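Local structure of adhesin LabA (Helicobacter pylori, 6GMM) at residues V95-N100 / G108-C113; T101-W106 / V329-L334; A34-R39 / L272-T277. The protein is an outer-membrane adhesin whose lectin-like exodomain probably binds LacdiNAc-bearing glycans of the gastric mucosa. All blocks are in the same frame, centred on the assembly; numbering follows the deposited sequence.

Contact 1: residues V95-N100 / G108-C113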
ATOM      1  N   VAL A  95     -26.838  -1.386 -29.759  1.00 24.80           N
ATOM      2  CA  VAL A  95     -26.964   0.065 -29.582  1.00 24.09           C
ATOM      3  C   VAL A  95     -27.548   0.303 -28.193  1.00 26.29           C
ATOM      4  O   VAL A  95     -28.658  -0.174 -27.912  1.00 26.43           O
ATOM      5  CB  VAL A  95     -27.819   0.746 -30.702  1.00 26.34           C
ATOM      6  CG1 VAL A  95     -27.965   2.246 -30.449  1.00 25.37           C
ATOM      7  CG2 VAL A  95     -27.217   0.508 -32.084  1.00 26.55           C
ATOM      8  N   GLN A  96     -26.812   1.048 -27.336  1.00 22.62           N
ATOM      9  CA  GLN A  96     -27.236   1.376 -25.969  1.00 22.16           C
ATOM     10  C   GLN A  96     -26.957   2.845 -25.591  1.00 23.52           C
ATOM     11  O   GLN A  96     -26.086   3.484 -26.190  1.00 21.54           O
ATOM     12  CB  GLN A  96     -26.545   0.463 -24.971  1.00 22.26           C
ATOM     13  CG  GLN A  96     -26.815  -1.030 -25.107  1.00 28.78           C
ATOM     14  CD  GLN A  96     -26.041  -1.797 -24.079  1.00 44.86           C
ATOM     15  OE1 GLN A  96     -25.967  -1.401 -22.913  1.00 32.23           O
ATOM     16  NE2 GLN A  96     -25.442  -2.912 -24.485  1.00 41.83           N
ATOM     17  N   THR A  97     -27.713   3.364 -24.595  1.00 21.52           N
ATOM     18  CA  THR A  97     -27.630   4.734 -24.057  1.00 21.27           C
ATOM     19  C   THR A  97     -27.281   4.675 -22.551  1.00 26.81           C
ATOM     20  O   THR A  97     -27.890   3.899 -21.788  1.00 27.59           O
ATOM     21  CB  THR A  97     -28.943   5.526 -24.351  1.00 29.41           C
ATOM     22  OG1 THR A  97     -29.155   5.602 -25.764  1.00 21.95           O
ATOM     23  CG2 THR A  97     -28.930   6.950 -23.771  1.00 26.61           C
ATOM     24  N   PHE A  98     -26.284   5.505 -22.138  1.00 21.29           N
ATOM     25  CA  PHE A  98     -25.768   5.550 -20.787  1.00 20.53           C
ATOM     26  C   PHE A  98     -25.878   6.960 -20.204  1.00 25.67           C
ATOM     27  O   PHE A  98     -25.404   7.935 -20.794  1.00 25.60           O
ATOM     28  CB  PHE A  98     -24.325   5.023 -20.774  1.00 20.55           C
ATOM     29  CG  PHE A  98     -24.148   3.690 -21.490  1.00 20.56           C
ATOM     30  CD1 PHE A  98     -23.871   3.643 -22.858  1.00 21.63           C
ATOM     31  CD2 PHE A  98     -24.263   2.492 -20.798  1.00 21.02           C
ATOM     32  CE1 PHE A  98     -23.714   2.411 -23.516  1.00 21.79           C
ATOM     33  CE2 PHE A  98     -24.083   1.268 -21.451  1.00 23.09           C
ATOM     34  CZ  PHE A  98     -23.833   1.234 -22.813  1.00 21.18           C
ATOM     35  N   HIS A  99     -26.560   7.064 -19.064  1.00 22.56           N
ATOM     36  CA  HIS A  99     -26.752   8.320 -18.351  1.00 21.84           C
ATOM     37  C   HIS A  99     -25.674   8.493 -17.291  1.00 27.06           C
ATOM     38  O   HIS A  99     -25.036   7.512 -16.880  1.00 26.42           O
ATOM     39  CB  HIS A  99     -28.113   8.308 -17.681  1.00 22.76           C
ATOM     40  CG  HIS A  99     -29.219   8.467 -18.660  1.00 26.62           C
ATOM     41  ND1 HIS A  99     -29.745   7.380 -19.336  1.00 27.99           N
ATOM     42  CD2 HIS A  99     -29.786   9.597 -19.133  1.00 29.45           C
ATOM     43  CE1 HIS A  99     -30.641   7.878 -20.165  1.00 28.55           C
ATOM     44  NE2 HIS A  99     -30.696   9.210 -20.083  1.00 29.43           N
ATOM     45  N   ASN A 100     -25.525   9.741 -16.796  1.00 23.34           N
ATOM     46  CA  ASN A 100     -24.597  10.127 -15.737  1.00 22.67           C
ATOM     47  C   ASN A 100     -23.157   9.813 -16.075  1.00 23.68           C
ATOM     48  O   ASN A 100     -22.341   9.718 -15.175  1.00 24.74           O
ATOM     49  CB  ASN A 100     -25.010   9.524 -14.379  1.00 24.57           C
ATOM     50  CG  ASN A 100     -26.475   9.672 -14.094  1.00 45.21           C
ATOM     51  OD1 ASN A 100     -27.027  10.785 -14.098  1.00 39.36           O
ATOM     52  ND2 ASN A 100     -27.137   8.550 -13.858  1.00 34.57           N
ATOM     53  N   GLY A 108     -22.249  17.531 -21.571  1.00 28.85           N
ATOM     54  CA  GLY A 108     -23.164  16.423 -21.773  1.00 26.66           C
ATOM     55  C   GLY A 108     -22.804  15.254 -20.892  1.00 28.01           C
ATOM     56  O   GLY A 108     -21.621  14.930 -20.773  1.00 26.93           O
ATOM     57  N   THR A 109     -23.813  14.671 -20.199  1.00 24.95           N
ATOM     58  CA  THR A 109     -23.664  13.508 -19.291  1.00 23.85           C
ATOM     59  C   THR A 109     -24.434  12.269 -19.814  1.00 28.80           C
ATOM     60  O   THR A 109     -24.581  11.298 -19.097  1.00 28.49           O
ATOM     61  CB  THR A 109     -24.066  13.865 -17.843  1.00 30.01           C
ATOM     62  OG1 THR A 109     -25.444  14.254 -17.794  1.00 26.63           O
ATOM     63  CG2 THR A 109     -23.170  14.942 -17.219  1.00 28.85           C
ATOM     64  N   THR A 110     -24.947  12.309 -21.053  1.00 27.66           N
ATOM     65  CA  THR A 110     -25.681  11.176 -21.660  1.00 27.34           C
ATOM     66  C   THR A 110     -25.025  10.843 -22.994  1.00 30.85           C
ATOM     67  O   THR A 110     -24.732  11.746 -23.784  1.00 29.80           O
ATOM     68  CB  THR A 110     -27.187  11.463 -21.800  1.00 30.98           C
ATOM     69  OG1 THR A 110     -27.676  12.053 -20.590  1.00 36.64           O
ATOM     70  CG2 THR A 110     -28.008  10.196 -22.145  1.00 23.87           C
ATOM     71  N   ILE A 111     -24.757   9.557 -23.207  1.00 26.80           N
ATOM     72  CA  ILE A 111     -24.109   9.071 -24.409  1.00 26.98           C
ATOM     73  C   ILE A 111     -24.874   7.898 -25.016  1.00 27.84           C
ATOM     74  O   ILE A 111     -25.371   7.035 -24.283  1.00 26.91           O
ATOM     75  CB  ILE A 111     -22.616   8.704 -24.112  1.00 30.70           C
ATOM     76  CG1 ILE A 111     -21.776   8.715 -25.400  1.00 32.48           C
ATOM     77  CG2 ILE A 111     -22.486   7.360 -23.389  1.00 31.57           C
ATOM     78  CD1 ILE A 111     -20.283   8.900 -25.198  1.00 42.56           C
ATOM     79  N   THR A 112     -24.954   7.868 -26.350  1.00 22.12           N
ATOM     80  CA  THR A 112     -25.525   6.749 -27.064  1.00 21.75           C
ATOM     81  C   THR A 112     -24.393   6.096 -27.854  1.00 24.45           C
ATOM     82  O   THR A 112     -23.669   6.779 -28.593  1.00 24.23           O
ATOM     83  CB  THR A 112     -26.758   7.177 -27.913  1.00 30.98           C
ATOM     84  OG1 THR A 112     -27.819   7.569 -27.036  1.00 32.39           O
ATOM     85  CG2 THR A 112     -27.248   6.068 -28.823  1.00 24.67           C
ATOM     86  N   CYS A 113     -24.215   4.787 -27.662  1.00 23.55           N
ATOM     87  CA  CYS A 113     -23.220   3.990 -28.388  1.00 24.18           C
ATOM     88  C   CYS A 113     -23.966   3.450 -29.574  1.00 29.76           C
ATOM     89  O   CYS A 113     -24.480   2.333 -29.503  1.00 30.29           O
ATOM     90  CB  CYS A 113     -22.661   2.849 -27.533  1.00 24.00           C
ATOM     91  SG  CYS A 113     -21.767   3.365 -26.043  1.00 26.74           S
TER
HETATM   92  O   HOH W   1     -27.023  11.928 -17.886  1.00 13.64           O

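Contact 2: residues T101-W106 / V329-L334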
ATOM      1  N   THR A 101     -22.823   9.711 -17.365  1.00 19.93           N
ATOM      2  CA  THR A 101     -21.445   9.458 -17.765  1.00 20.03           C
ATOM      3  C   THR A 101     -20.545  10.697 -17.474  1.00 23.26           C
ATOM      4  O   THR A 101     -21.072  11.780 -17.168  1.00 20.84           O
ATOM      5  CB  THR A 101     -21.368   9.018 -19.248  1.00 25.38           C
ATOM      6  OG1 THR A 101     -21.735  10.104 -20.103  1.00 31.28           O
ATOM      7  CG2 THR A 101     -22.184   7.763 -19.534  1.00 20.17           C
ATOM      8  N   PRO A 102     -19.192  10.558 -17.556  1.00 20.79           N
ATOM      9  CA  PRO A 102     -18.344  11.733 -17.318  1.00 21.14           C
ATOM     10  C   PRO A 102     -18.696  12.889 -18.245  1.00 22.84           C
ATOM     11  O   PRO A 102     -18.900  12.690 -19.432  1.00 21.31           O
ATOM     12  CB  PRO A 102     -16.926  11.229 -17.627  1.00 22.64           C
ATOM     13  CG  PRO A 102     -16.999   9.751 -17.546  1.00 25.51           C
ATOM     14  CD  PRO A 102     -18.385   9.352 -17.884  1.00 20.92           C
ATOM     15  N   SER A 103     -18.795  14.087 -17.684  1.00 21.24           N
ATOM     16  CA  SER A 103     -19.032  15.330 -18.406  1.00 21.57           C
ATOM     17  C   SER A 103     -18.094  15.419 -19.639  1.00 24.15           C
ATOM     18  O   SER A 103     -16.870  15.197 -19.517  1.00 22.86           O
ATOM     19  CB  SER A 103     -18.730  16.509 -17.485  1.00 25.15           C
ATOM     20  OG  SER A 103     -19.836  16.837 -16.663  1.00 36.32           O
ATOM     21  N   ASN A 104     -18.665  15.725 -20.812  1.00 22.12           N
ATOM     22  CA  ASN A 104     -17.865  15.875 -22.025  1.00 23.63           C
ATOM     23  C   ASN A 104     -17.381  17.324 -22.154  1.00 32.00           C
ATOM     24  O   ASN A 104     -17.590  18.110 -21.221  1.00 32.52           O
ATOM     25  CB  ASN A 104     -18.582  15.323 -23.277  1.00 23.90           C
ATOM     26  CG  ASN A 104     -19.842  16.045 -23.708  1.00 38.93           C
ATOM     27  OD1 ASN A 104     -19.971  17.262 -23.593  1.00 25.84           O
ATOM     28  ND2 ASN A 104     -20.765  15.311 -24.311  1.00 31.95           N
ATOM     29  N   GLN A 105     -16.747  17.685 -23.290  1.00 31.61           N
ATOM     30  CA  GLN A 105     -16.197  19.024 -23.479  1.00 33.20           C
ATOM     31  C   GLN A 105     -17.282  20.125 -23.514  1.00 39.37           C
ATOM     32  O   GLN A 105     -16.931  21.295 -23.332  1.00 39.78           O
ATOM     33  CB  GLN A 105     -15.230  19.104 -24.682  1.00 34.75           C
ATOM     34  CG  GLN A 105     -15.827  18.866 -26.062  1.00 36.56           C
ATOM     35  CD  GLN A 105     -15.924  17.410 -26.479  1.00 54.50           C
ATOM     36  OE1 GLN A 105     -16.634  16.586 -25.866  1.00 43.48           O
ATOM     37  NE2 GLN A 105     -15.279  17.089 -27.600  1.00 45.76           N
ATOM     38  N   TRP A 106     -18.594  19.739 -23.640  1.00 35.91           N
ATOM     39  CA  TRP A 106     -19.768  20.640 -23.681  1.00 35.71           C
ATOM     40  C   TRP A 106     -20.669  20.557 -22.437  1.00 38.38           C
ATOM     41  O   TRP A 106     -21.518  21.425 -22.232  1.00 37.45           O
ATOM     42  CB  TRP A 106     -20.595  20.416 -24.956  1.00 34.66           C
ATOM     43  CG  TRP A 106     -19.759  20.275 -26.185  1.00 36.38           C
ATOM     44  CD1 TRP A 106     -19.656  19.175 -26.981  1.00 38.83           C
ATOM     45  CD2 TRP A 106     -18.837  21.242 -26.707  1.00 37.63           C
ATOM     46  NE1 TRP A 106     -18.753  19.406 -27.993  1.00 39.57           N
ATOM     47  CE2 TRP A 106     -18.226  20.666 -27.842  1.00 41.94           C
ATOM     48  CE3 TRP A 106     -18.453  22.537 -26.313  1.00 40.45           C
ATOM     49  CZ2 TRP A 106     -17.254  21.342 -28.594  1.00 42.55           C
ATOM     50  CZ3 TRP A 106     -17.499  23.211 -27.061  1.00 43.55           C
ATOM     51  CH2 TRP A 106     -16.916  22.619 -28.192  1.00 44.18           C
ATOM     52  N   VAL A 329     -15.100  19.333 -13.056  1.00 30.84           N
ATOM     53  CA  VAL A 329     -14.958  20.577 -12.281  1.00 32.65           C
ATOM     54  C   VAL A 329     -15.406  21.776 -13.116  1.00 37.09           C
ATOM     55  O   VAL A 329     -16.075  22.671 -12.584  1.00 38.53           O
ATOM     56  CB  VAL A 329     -13.565  20.815 -11.618  1.00 38.29           C
ATOM     57  CG1 VAL A 329     -13.379  19.928 -10.408  1.00 37.81           C
ATOM     58  CG2 VAL A 329     -12.411  20.622 -12.593  1.00 38.18           C
ATOM     59  N   GLN A 330     -15.075  21.766 -14.437  1.00 32.07           N
ATOM     60  CA  GLN A 330     -15.412  22.817 -15.412  1.00 31.65           C
ATOM     61  C   GLN A 330     -16.921  23.063 -15.443  1.00 34.34           C
ATOM     62  O   GLN A 330     -17.365  24.206 -15.576  1.00 35.38           O
ATOM     63  CB  GLN A 330     -14.861  22.421 -16.793  1.00 32.87           C
ATOM     64  CG  GLN A 330     -15.036  23.455 -17.898  1.00 52.74           C
ATOM     65  CD  GLN A 330     -14.698  22.911 -19.266  1.00 75.21           C
ATOM     66  OE1 GLN A 330     -15.535  22.303 -19.951  1.00 72.55           O
ATOM     67  NE2 GLN A 330     -13.476  23.156 -19.715  1.00 67.24           N
ATOM     68  N   ASN A 331     -17.703  21.987 -15.281  1.00 29.13           N
ATOM     69  CA  ASN A 331     -19.157  22.029 -15.250  1.00 29.08           C
ATOM     70  C   ASN A 331     -19.767  22.124 -13.832  1.00 35.87           C
ATOM     71  O   ASN A 331     -20.995  22.138 -13.695  1.00 36.57           O
ATOM     72  CB  ASN A 331     -19.723  20.860 -16.033  1.00 27.97           C
ATOM     73  CG  ASN A 331     -19.660  21.139 -17.509  1.00 41.31           C
ATOM     74  OD1 ASN A 331     -20.363  22.017 -18.015  1.00 35.20           O
ATOM     75  ND2 ASN A 331     -18.753  20.468 -18.214  1.00 33.68           N
ATOM     76  N   GLY A 332     -18.925  22.258 -12.809  1.00 33.55           N
ATOM     77  CA  GLY A 332     -19.386  22.453 -11.435  1.00 34.52           C
ATOM     78  C   GLY A 332     -19.848  21.217 -10.690  1.00 38.41           C
ATOM     79  O   GLY A 332     -20.615  21.327  -9.726  1.00 38.43           O
ATOM     80  N   HIS A 333     -19.367  20.041 -11.099  1.00 34.75           N
ATOM     81  CA  HIS A 333     -19.687  18.809 -10.394  1.00 35.09           C
ATOM     82  C   HIS A 333     -18.665  18.600  -9.264  1.00 38.30           C
ATOM     83  O   HIS A 333     -17.517  18.248  -9.525  1.00 38.08           O
ATOM     84  CB  HIS A 333     -19.680  17.616 -11.350  1.00 35.56           C
ATOM     85  CG  HIS A 333     -20.723  17.683 -12.415  1.00 39.95           C
ATOM     86  ND1 HIS A 333     -20.820  16.700 -13.378  1.00 41.09           N
ATOM     87  CD2 HIS A 333     -21.693  18.605 -12.624  1.00 43.67           C
ATOM     88  CE1 HIS A 333     -21.825  17.062 -14.154  1.00 41.93           C
ATOM     89  NE2 HIS A 333     -22.381  18.206 -13.742  1.00 43.50           N
ATOM     90  N   LEU A 334     -19.073  18.868  -8.023  1.00 34.67           N
ATOM     91  CA  LEU A 334     -18.250  18.690  -6.818  1.00 33.96           C
ATOM     92  C   LEU A 334     -19.076  17.937  -5.768  1.00 39.62           C
ATOM     93  O   LEU A 334     -20.236  17.594  -6.020  1.00 39.57           O
ATOM     94  CB  LEU A 334     -17.811  20.058  -6.237  1.00 34.70           C
ATOM     95  CG  LEU A 334     -16.827  20.920  -7.029  1.00 38.17           C
ATOM     96  CD1 LEU A 334     -16.469  22.161  -6.259  1.00 38.71           C
ATOM     97  CD2 LEU A 334     -15.570  20.171  -7.373  1.00 40.02           C
TER

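Contact 3: residues A34-R39 / L272-T277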
ATOM      1  N   ALA A  34       7.562  -4.414  28.890  1.00 28.65           N
ATOM      2  CA  ALA A  34       7.962  -4.238  27.480  1.00 26.57           C
ATOM      3  C   ALA A  34       7.040  -4.987  26.528  1.00 30.17           C
ATOM      4  O   ALA A  34       6.787  -4.512  25.426  1.00 30.68           O
ATOM      5  CB  ALA A  34       9.403  -4.681  27.268  1.00 25.91           C
ATOM      6  N   ILE A  35       6.521  -6.142  26.954  1.00 27.13           N
ATOM      7  CA  ILE A  35       5.579  -6.912  26.138  1.00 25.71           C
ATOM      8  C   ILE A  35       4.232  -6.182  26.130  1.00 28.17           C
ATOM      9  O   ILE A  35       3.657  -5.999  25.058  1.00 26.44           O
ATOM     10  CB  ILE A  35       5.492  -8.397  26.617  1.00 27.84           C
ATOM     11  CG1 ILE A  35       6.849  -9.110  26.416  1.00 26.62           C
ATOM     12  CG2 ILE A  35       4.369  -9.141  25.884  1.00 27.07           C
ATOM     13  CD1 ILE A  35       7.021 -10.378  27.207  1.00 29.63           C
ATOM     14  N   ASN A  36       3.743  -5.724  27.317  1.00 27.64           N
ATOM     15  CA  ASN A  36       2.476  -4.973  27.409  1.00 28.21           C
ATOM     16  C   ASN A  36       2.556  -3.720  26.552  1.00 32.81           C
ATOM     17  O   ASN A  36       1.618  -3.442  25.813  1.00 32.76           O
ATOM     18  CB  ASN A  36       2.139  -4.589  28.863  1.00 31.31           C
ATOM     19  CG  ASN A  36       1.753  -5.748  29.752  1.00 40.71           C
ATOM     20  OD1 ASN A  36       1.300  -6.809  29.297  1.00 33.12           O
ATOM     21  ND2 ASN A  36       1.888  -5.550  31.046  1.00 31.32           N
ATOM     22  N   ASN A  37       3.691  -2.991  26.604  1.00 31.16           N
ATOM     23  CA  ASN A  37       3.858  -1.787  25.765  1.00 30.88           C
ATOM     24  C   ASN A  37       3.747  -2.087  24.278  1.00 31.86           C
ATOM     25  O   ASN A  37       3.039  -1.358  23.573  1.00 34.84           O
ATOM     26  CB  ASN A  37       5.168  -1.063  26.092  1.00 29.65           C
ATOM     27  CG  ASN A  37       5.167  -0.471  27.472  1.00 53.59           C
ATOM     28  OD1 ASN A  37       4.109  -0.312  28.107  1.00 36.05           O
ATOM     29  ND2 ASN A  37       6.360  -0.160  27.987  1.00 52.48           N
ATOM     30  N   ALA A  38       4.377  -3.181  23.803  1.00 25.02           N
ATOM     31  CA  ALA A  38       4.318  -3.544  22.370  1.00 23.61           C
ATOM     32  C   ALA A  38       2.916  -3.981  21.924  1.00 26.06           C
ATOM     33  O   ALA A  38       2.448  -3.576  20.853  1.00 24.18           O
ATOM     34  CB  ALA A  38       5.343  -4.613  22.051  1.00 23.75           C
ATOM     35  N   ARG A  39       2.222  -4.746  22.782  1.00 24.44           N
ATOM     36  CA  ARG A  39       0.868  -5.223  22.498  1.00 24.37           C
ATOM     37  C   ARG A  39      -0.107  -4.064  22.465  1.00 27.48           C
ATOM     38  O   ARG A  39      -0.909  -4.003  21.544  1.00 27.47           O
ATOM     39  CB  ARG A  39       0.438  -6.353  23.454  1.00 25.13           C
ATOM     40  CG  ARG A  39       1.185  -7.648  23.180  1.00 24.59           C
ATOM     41  CD  ARG A  39       0.935  -8.670  24.257  1.00 39.55           C
ATOM     42  NE  ARG A  39      -0.266  -9.460  24.003  1.00 48.18           N
ATOM     43  CZ  ARG A  39      -0.874 -10.213  24.914  1.00 64.13           C
ATOM     44  NH1 ARG A  39      -1.959 -10.905  24.592  1.00 55.22           N
ATOM     45  NH2 ARG A  39      -0.406 -10.272  26.158  1.00 44.96           N
ATOM     46  N   LEU A 272      -0.252  -8.418  31.040  1.00 48.09           N
ATOM     47  CA  LEU A 272       0.419  -9.427  31.876  1.00 46.82           C
ATOM     48  C   LEU A 272       0.690  -8.780  33.226  1.00 51.98           C
ATOM     49  O   LEU A 272       0.899  -7.563  33.278  1.00 51.56           O
ATOM     50  CB  LEU A 272       1.766  -9.861  31.261  1.00 44.55           C
ATOM     51  CG  LEU A 272       1.741 -10.542  29.892  1.00 47.00           C
ATOM     52  CD1 LEU A 272       3.084 -10.427  29.219  1.00 45.45           C
ATOM     53  CD2 LEU A 272       1.363 -12.005  30.001  1.00 48.06           C
ATOM     54  N   ASP A 273       0.698  -9.570  34.316  1.00 49.61           N
ATOM     55  CA  ASP A 273       0.984  -8.994  35.624  1.00 50.02           C
ATOM     56  C   ASP A 273       2.467  -8.624  35.677  1.00 51.68           C
ATOM     57  O   ASP A 273       3.339  -9.469  35.445  1.00 51.65           O
ATOM     58  CB  ASP A 273       0.551  -9.929  36.765  1.00 53.81           C
ATOM     59  CG  ASP A 273       0.575  -9.346  38.178  1.00 67.47           C
ATOM     60  OD1 ASP A 273       1.035  -8.188  38.346  1.00 67.17           O
ATOM     61  OD2 ASP A 273       0.139 -10.049  39.116  1.00 76.53           O
ATOM     62  N   THR A 274       2.736  -7.328  35.901  1.00 46.02           N
ATOM     63  CA  THR A 274       4.078  -6.755  35.977  1.00 44.42           C
ATOM     64  C   THR A 274       4.774  -7.219  37.287  1.00 48.57           C
ATOM     65  O   THR A 274       6.002  -7.292  37.329  1.00 47.28           O
ATOM     66  CB  THR A 274       3.977  -5.229  35.742  1.00 55.33           C
ATOM     67  OG1 THR A 274       3.684  -5.023  34.354  1.00 58.99           O
ATOM     68  CG2 THR A 274       5.247  -4.471  36.078  1.00 55.51           C
ATOM     69  N   GLY A 275       3.978  -7.584  38.294  1.00 46.39           N
ATOM     70  CA  GLY A 275       4.448  -8.059  39.591  1.00 48.31           C
ATOM     71  C   GLY A 275       4.915  -9.503  39.592  1.00 52.67           C
ATOM     72  O   GLY A 275       5.814  -9.846  40.347  1.00 52.64           O
ATOM     73  N   LYS A 276       4.311 -10.360  38.746  1.00 49.42           N
ATOM     74  CA  LYS A 276       4.637 -11.787  38.644  1.00 47.65           C
ATOM     75  C   LYS A 276       5.778 -12.029  37.662  1.00 46.97           C
ATOM     76  O   LYS A 276       6.040 -11.193  36.784  1.00 44.95           O
ATOM     77  CB  LYS A 276       3.395 -12.589  38.213  1.00 50.75           C
ATOM     78  N   THR A 277       6.463 -13.176  37.817  1.00 40.92           N
ATOM     79  CA  THR A 277       7.554 -13.578  36.930  1.00 37.96           C
ATOM     80  C   THR A 277       6.951 -14.028  35.598  1.00 37.83           C
ATOM     81  O   THR A 277       5.939 -14.734  35.591  1.00 38.32           O
ATOM     82  CB  THR A 277       8.387 -14.700  37.600  1.00 48.93           C
ATOM     83  OG1 THR A 277       8.919 -14.214  38.831  1.00 49.94           O
ATOM     84  CG2 THR A 277       9.535 -15.198  36.730  1.00 46.12           C
TER

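Contact 1: residues V95-N100 / G108-C113
Strands 96-98 and 111-113 run antiparallel, their axes 4.7 Å apart at closest approach and 156° between their directions, and form a two-stranded sheet, a beta-hairpin whose connection runs through residues 101-107. Gln96 faces Cys113 and Phe98 faces Ile111 as hydrogen-bonded pairs, with Thr97 and Thr112 as the non-hydrogen-bonded pair between them. Cys113 N reaches Gln96 O at 2.7 Å, nearly along the carbonyl axis, whereas the return bond from Gln96 N to Cys113 O is weak. At the Phe98 pair both bonds are good. On the face of Thr97 and Thr112 each OG1 stands anti to its carbonyl carbon, and the two hydroxyls, Thr97 OG1 and Thr112 OG1, are hydrogen-bonded at 2.7 Å, either able to donate, as the side chains cross obliquely. Beta-branched threonine suits this place, since it favours extended backbone and supplies a hydroxyl for the partner strand. Thr110 lies alongside His99 and points the same way, so that its methyl CG2 sits over one face of the imidazole, 3.7 Å from the ring centroid, in a CH-pi contact. The other face, with Gln96, Phe98, Ile111 and Cys113, turns toward helix 128-145. Gln96 leads its amide away, NE2 bonded to Gly93 O; Phe98, Ile111 and Cys113, apolar as the place requires, pack near Tyr131 and Ala132, and Cys113 adds a covalent tie through its disulfide to Cys83. SG anti to the carbonyl carbon (chi1 -62°), Cys113 sets its sulfur obliquely to the Phe98 ring, SG 3.3 Å from CE1. One water bridges the segments: it accepts from Asn100 N at 2.9 Å and is hydrogen-bonded to the hydroxyls Thr109 OG1 and Thr110 OG1.

Contact 2: residues T101-W106 / V329-L334
Ser103 points its side chain at the segment 329-334, and its hydroxyl comes obliquely against the imidazole of His333, OG lying 3.2 Å from CE1. Ser103 OG stands anti to its own carbonyl carbon (chi1 -84°). A small residue is apt here, because Ser103 is buried and its short side chain faces both Asn331 and His333. The His333 ring is also held by other partners: its ND1 is hydrogen-bonded to Glu328, and the ring stacks on Trp347. The same Glu328 carboxylate accepts from Ser103 N through its second oxygen, so one acidic side chain serves both partners and would probably polarise the imidazole. Asn331 also points toward the loop, with ND2 4.0 Å from both Ser103 CB and Asn104 O, while its own hydrogen bond goes back to His327 O. Asn331 and His333 flank Gly332, at the Schellman motif that ends helix 327-330: Gly332, with a phi of 79°, gives its N to Val329 O at 2.9 Å, one of two bonds back into the last turn, and glycine takes this positive phi readily. The loop facing it carries an Asx turn, in which Asn104 OD1 accepts from Trp106 N at 2.8 Å, on a lone pair. That oxygen also receives Gly108 N. Gln330 extends toward the loop, where OE1 only approaches Gln105 O (3.8 Å, two acceptors); OE1 takes a weak hydrogen bond from His327 ND1. Gln105 lays its CG over one face of the Trp106 indole, offset toward the rim.

Contact 3: residues A34-R39 / L272-T277
An asparagine side chain on helix 32-50 pairs with the peptide backbone of the long connection between helices 239-264 and 287-311, fastening that connection to the helix. Asn36 bonds to one residue, Leu272, through both ends of its amide. Leu272 N donates to Asn36 OD1 at 2.8 Å, on a lone pair in the carbonyl plane, and Asn36 ND2 donates to Leu272 O at 3.2 Å. The second bond is nearly straight, 171° at the hydrogen, and its acceptor lies almost in the amide plane of Asn36. With CG anti to the carbonyl carbon, chi1 -70°, the amide is carried off the helix toward the extended chain. Asparagine suits the site because its short, flat head offers an acceptor and a donor side by side, matching the N-H and C=O of a single extended residue. Beside this polar pairing Leu272 turns its side chain to the helix: CD1 meets Ile35 CG2 at 3.8 Å, the two chains crossing obliquely. Ile35 is buried, also touching Phe278, Phe286 and Leu385, so this branched pair extends an apolar patch. Arg39, one turn after Ile35, brings the edge of its guanidinium to Leu272, with NH2 4.3 Å from CG. The group also makes a cation-pi contact with Phe286. Past Leu272 the chain bends at an Asx turn, where Asp273 OD1 accepts from Gly275 N at 3.0 Å, the donor lying above the carboxylate plane. Because Asn36 uses both polar ends on the two backbone groups of Leu272, the amide's flip state is set by the pairing, and the backbone of an irregular segment gains the partners that a neighbouring strand would otherwise give.

How the contacts relate
From the N terminus the chain first reaches 34-39, whose partner 272-277 comes only after 232 intervening residues, so contact 3 closes a long loop, joining helix 32-50 to the connection between helices 239-264 and 287-311. Contact 1 lies wholly within that loop and closes a far shorter one, between strands 96-98 and 111-113. Residues 101-106, in the connection of those strands, meet 329-334 at the end of helix 327-330; contact 2 therefore crosses both others. Contacts 1 and 2 adjoin, with Thr109 O and Thr101 N probably hydrogen-bonded at 2.9 Å, and tie the small sheet to the later helix end. Contact 3 lies across the chain's centre, its centre 63 Å from that of contact 1.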